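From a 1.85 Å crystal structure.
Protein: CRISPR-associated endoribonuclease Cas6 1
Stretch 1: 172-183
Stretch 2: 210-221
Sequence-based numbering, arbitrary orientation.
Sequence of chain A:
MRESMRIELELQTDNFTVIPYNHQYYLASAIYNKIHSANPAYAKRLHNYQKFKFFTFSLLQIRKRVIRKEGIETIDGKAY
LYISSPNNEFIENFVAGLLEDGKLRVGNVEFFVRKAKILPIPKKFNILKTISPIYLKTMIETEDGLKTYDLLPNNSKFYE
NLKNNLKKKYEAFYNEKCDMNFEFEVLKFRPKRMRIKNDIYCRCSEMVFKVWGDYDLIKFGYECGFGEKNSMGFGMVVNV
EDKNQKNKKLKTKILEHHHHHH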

# COMPACT_ATOMS: atom_id res chain seq x y z
N ALA A 172 -8.71 -0.81 16.15
CA ALA A 172 -9.07 -2.14 15.66
C ALA A 172 -7.87 -3.07 15.67
O ALA A 172 -8.01 -4.27 15.95
CB ALA A 172 -9.66 -2.07 14.25
N PHE A 173 -6.67 -2.54 15.37
CA PHE A 173 -5.49 -3.41 15.34
C PHE A 173 -4.96 -3.70 16.74
O PHE A 173 -4.64 -4.86 17.06
CB PHE A 173 -4.35 -2.80 14.53
CG PHE A 173 -3.12 -3.64 14.53
CD1 PHE A 173 -3.09 -4.81 13.78
CD2 PHE A 173 -2.01 -3.30 15.28
CE1 PHE A 173 -1.95 -5.64 13.77
CE2 PHE A 173 -0.85 -4.12 15.28
CZ PHE A 173 -0.83 -5.29 14.50
N TYR A 174 -4.84 -2.66 17.58
CA TYR A 174 -4.21 -2.83 18.88
C TYR A 174 -5.19 -3.24 19.98
O TYR A 174 -4.73 -3.71 21.03
CB TYR A 174 -3.50 -1.53 19.33
CG TYR A 174 -2.20 -1.32 18.58
CD1 TYR A 174 -1.14 -2.20 18.76
CD2 TYR A 174 -2.06 -0.28 17.66
CE1 TYR A 174 0.05 -2.05 18.05
CE2 TYR A 174 -0.86 -0.11 16.95
CZ TYR A 174 0.17 -1.01 17.15
OH TYR A 174 1.38 -0.89 16.47
N ASN A 175 -6.49 -3.11 19.73
CA ASN A 175 -7.49 -3.34 20.78
C ASN A 175 -7.14 -2.53 22.03
O ASN A 175 -7.11 -3.05 23.15
CB ASN A 175 -7.63 -4.83 21.08
CG ASN A 175 -8.35 -5.57 19.96
OD1 ASN A 175 -9.44 -5.19 19.56
ND2 ASN A 175 -7.71 -6.59 19.44
N GLU A 176 -6.82 -1.26 21.82
CA GLU A 176 -6.54 -0.30 22.88
C GLU A 176 -7.04 1.04 22.39
O GLU A 176 -7.17 1.27 21.18
CB GLU A 176 -5.05 -0.19 23.23
CG GLU A 176 -4.35 -1.47 23.62
CD GLU A 176 -4.81 -2.01 24.98
OE1 GLU A 176 -5.58 -1.31 25.71
OE2 GLU A 176 -4.40 -3.14 25.33
N LYS A 177 -7.31 1.92 23.35
CA LYS A 177 -7.80 3.25 23.00
C LYS A 177 -6.71 4.03 22.26
O LYS A 177 -5.52 3.92 22.58
CB LYS A 177 -8.20 4.02 24.25
CG LYS A 177 -8.90 5.31 23.92
CD LYS A 177 -9.40 6.00 25.16
CE LYS A 177 -10.24 7.22 24.80
NZ LYS A 177 -10.71 7.88 26.04
N CYS A 178 -7.12 4.77 21.24
CA CYS A 178 -6.21 5.67 20.55
C CYS A 178 -6.37 7.03 21.22
O CYS A 178 -7.30 7.78 20.92
CB CYS A 178 -6.52 5.73 19.06
SG CYS A 178 -5.30 6.80 18.17
N ASP A 179 -5.51 7.29 22.20
CA ASP A 179 -5.44 8.57 22.90
C ASP A 179 -4.45 9.52 22.24
O ASP A 179 -3.79 10.29 22.93
CB ASP A 179 -5.01 8.34 24.35
CG ASP A 179 -6.15 7.91 25.23
OD1 ASP A 179 -7.30 8.36 24.99
OD2 ASP A 179 -5.90 7.14 26.18
N MET A 180 -4.27 9.41 20.93
CA MET A 180 -3.27 10.19 20.23
C MET A 180 -3.92 10.99 19.12
O MET A 180 -5.07 10.78 18.75
CB MET A 180 -2.17 9.28 19.67
CG MET A 180 -1.31 8.70 20.74
SD MET A 180 -0.01 7.62 20.12
CE MET A 180 -1.02 6.23 19.53
N ASN A 181 -3.14 11.92 18.59
CA ASN A 181 -3.64 12.77 17.53
C ASN A 181 -2.48 13.11 16.60
O ASN A 181 -1.31 12.96 16.96
CB ASN A 181 -4.29 14.03 18.10
CG ASN A 181 -4.93 14.88 17.03
OD1 ASN A 181 -5.79 14.41 16.29
ND2 ASN A 181 -4.54 16.15 16.96
N PHE A 182 -2.83 13.48 15.38
CA PHE A 182 -1.84 14.05 14.48
C PHE A 182 -2.55 15.06 13.60
O PHE A 182 -3.79 15.14 13.58
CB PHE A 182 -1.13 12.96 13.66
CG PHE A 182 -1.94 12.44 12.49
CD1 PHE A 182 -1.61 12.82 11.19
CD2 PHE A 182 -2.99 11.54 12.68
CE1 PHE A 182 -2.34 12.33 10.11
CE2 PHE A 182 -3.70 11.04 11.60
CZ PHE A 182 -3.39 11.45 10.31
N GLU A 183 -1.76 15.86 12.88
CA GLU A 183 -2.26 16.82 11.91
C GLU A 183 -1.37 16.76 10.68
O GLU A 183 -0.29 16.16 10.70
CB GLU A 183 -2.27 18.25 12.48
CG GLU A 183 -2.93 18.37 13.86
CD GLU A 183 -4.45 18.24 13.83
OE1 GLU A 183 -5.06 18.24 12.73
OE2 GLU A 183 -5.05 18.19 14.93
N LYS A 210 2.98 17.14 4.78
CA LYS A 210 3.73 17.27 6.02
C LYS A 210 2.87 16.76 7.16
O LYS A 210 1.66 16.95 7.14
CB LYS A 210 4.06 18.74 6.28
CG LYS A 210 5.19 19.28 5.45
CD LYS A 210 5.61 20.66 5.93
CE LYS A 210 4.66 21.73 5.41
NZ LYS A 210 3.47 21.98 6.27
N VAL A 211 3.49 16.15 8.17
CA VAL A 211 2.75 15.65 9.33
C VAL A 211 3.39 16.14 10.61
O VAL A 211 4.61 16.37 10.68
CB VAL A 211 2.66 14.10 9.40
CG1 VAL A 211 1.75 13.57 8.35
CG2 VAL A 211 4.10 13.46 9.31
N TRP A 212 2.57 16.25 11.65
CA TRP A 212 3.08 16.53 12.97
C TRP A 212 2.07 15.96 13.98
O TRP A 212 0.94 15.61 13.62
CB TRP A 212 3.35 18.04 13.15
CG TRP A 212 2.14 18.95 13.02
CD1 TRP A 212 1.36 19.42 14.04
CD2 TRP A 212 1.61 19.52 11.82
NE1 TRP A 212 0.39 20.23 13.56
CE2 TRP A 212 0.51 20.31 12.20
CE3 TRP A 212 1.96 19.43 10.46
CZ2 TRP A 212 -0.24 21.02 11.28
CZ3 TRP A 212 1.21 20.13 9.55
CH2 TRP A 212 0.11 20.91 9.96
N GLY A 213 2.49 15.85 15.23
CA GLY A 213 1.66 15.26 16.27
C GLY A 213 2.35 14.08 16.91
O GLY A 213 3.58 14.04 17.02
N ASP A 214 1.54 13.10 17.32
CA ASP A 214 2.06 11.98 18.10
C ASP A 214 2.77 10.99 17.19
O ASP A 214 2.16 10.44 16.27
CB ASP A 214 0.93 11.30 18.87
CG ASP A 214 0.34 12.20 19.95
OD1 ASP A 214 1.14 12.83 20.66
OD2 ASP A 214 -0.90 12.32 20.04
N TYR A 215 4.06 10.77 17.46
CA TYR A 215 4.88 9.89 16.65
C TYR A 215 4.28 8.49 16.54
O TYR A 215 4.24 7.92 15.45
CB TYR A 215 6.28 9.82 17.24
CG TYR A 215 7.19 8.82 16.57
CD1 TYR A 215 7.85 9.13 15.38
CD2 TYR A 215 7.41 7.58 17.14
CE1 TYR A 215 8.71 8.20 14.79
CE2 TYR A 215 8.25 6.65 16.53
CZ TYR A 215 8.89 6.97 15.36
OH TYR A 215 9.73 6.04 14.77
N ASP A 216 3.79 7.91 17.65
CA ASP A 216 3.32 6.52 17.59
C ASP A 216 2.10 6.37 16.66
O ASP A 216 1.96 5.34 15.99
CB ASP A 216 3.00 6.02 19.00
CG ASP A 216 4.24 5.70 19.79
OD1 ASP A 216 5.34 5.66 19.20
OD2 ASP A 216 4.12 5.53 21.02
N LEU A 217 1.24 7.39 16.59
CA LEU A 217 0.10 7.30 15.68
C LEU A 217 0.55 7.48 14.23
O LEU A 217 0.05 6.79 13.33
CB LEU A 217 -0.95 8.34 16.06
CG LEU A 217 -2.23 8.39 15.22
CD1 LEU A 217 -2.90 7.02 15.14
CD2 LEU A 217 -3.20 9.42 15.80
N ILE A 218 1.42 8.45 13.97
CA ILE A 218 1.94 8.61 12.60
C ILE A 218 2.65 7.34 12.15
O ILE A 218 2.49 6.90 11.00
CB ILE A 218 2.86 9.85 12.53
CG1 ILE A 218 2.04 11.11 12.84
CG2 ILE A 218 3.52 9.94 11.14
CD1 ILE A 218 2.93 12.37 13.06
N LYS A 219 3.43 6.72 13.04
CA LYS A 219 4.15 5.50 12.76
C LYS A 219 3.20 4.36 12.41
O LYS A 219 3.49 3.53 11.54
CB LYS A 219 5.00 5.12 13.98
CG LYS A 219 5.62 3.76 13.94
CD LYS A 219 6.49 3.49 15.17
CE LYS A 219 7.13 2.12 15.08
NZ LYS A 219 6.14 1.00 15.05
N PHE A 220 2.05 4.31 13.09
CA PHE A 220 1.04 3.33 12.70
C PHE A 220 0.53 3.58 11.29
O PHE A 220 0.38 2.64 10.50
CB PHE A 220 -0.13 3.34 13.70
CG PHE A 220 -1.23 2.40 13.35
CD1 PHE A 220 -1.09 1.03 13.56
CD2 PHE A 220 -2.45 2.91 12.82
CE1 PHE A 220 -2.15 0.14 13.23
CE2 PHE A 220 -3.51 2.03 12.48
CZ PHE A 220 -3.37 0.65 12.71
N GLY A 221 0.24 4.83 10.93
CA GLY A 221 -0.14 5.10 9.53
C GLY A 221 0.99 4.76 8.55
O GLY A 221 0.75 4.27 7.45

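A strand that runs into a helix offers a neighbouring segment two surfaces at once, an edge to pair with and a ridged flank to pack against, and these stretches of Cas6 use both. At the edge, Glu183 and Trp212 form an antiparallel hydrogen-bonded pair, Glu183 N to Trp212 O at 2.8 Å and Trp212 N to Glu183 O at 3.0 Å. The ladder continues through Asp214 N to Asn181 O (2.9 Å), and the carboxylate of Asp214 extends it, its OD2 accepting Asn181 N at 2.7 Å. Between these bonds the backbones close until Phe182 CA lies 4.1 Å from Gly213 CA. A CB on Gly213 would collide with Phe182 CA and Asn181 O, so glycine supplies the hollow this approach requires.

Leu217 is the main bump on the helix. Buried, it fits among Cys178, Met180 and Phe182, its CD1 3.9 Å from Cys178 SG and its CD2 3.8 Å from Phe182 CD2, at the ring edge. Ile218 CG1 meets Phe182 CB at 3.8 Å, while the unbranched Met180 reaches across the first turn of the helix to set SD 3.6 Å from Asp216 CB. One turn on from Leu217, Phe220 packs obliquely against Tyr174, Phe220 CD1 lying 3.6 Å from Tyr174 CE2. On the sheet face shared by Glu183 and Trp212, the indole's flat face receives Glu183 CB, 3.8 Å from its five-membered ring centroid.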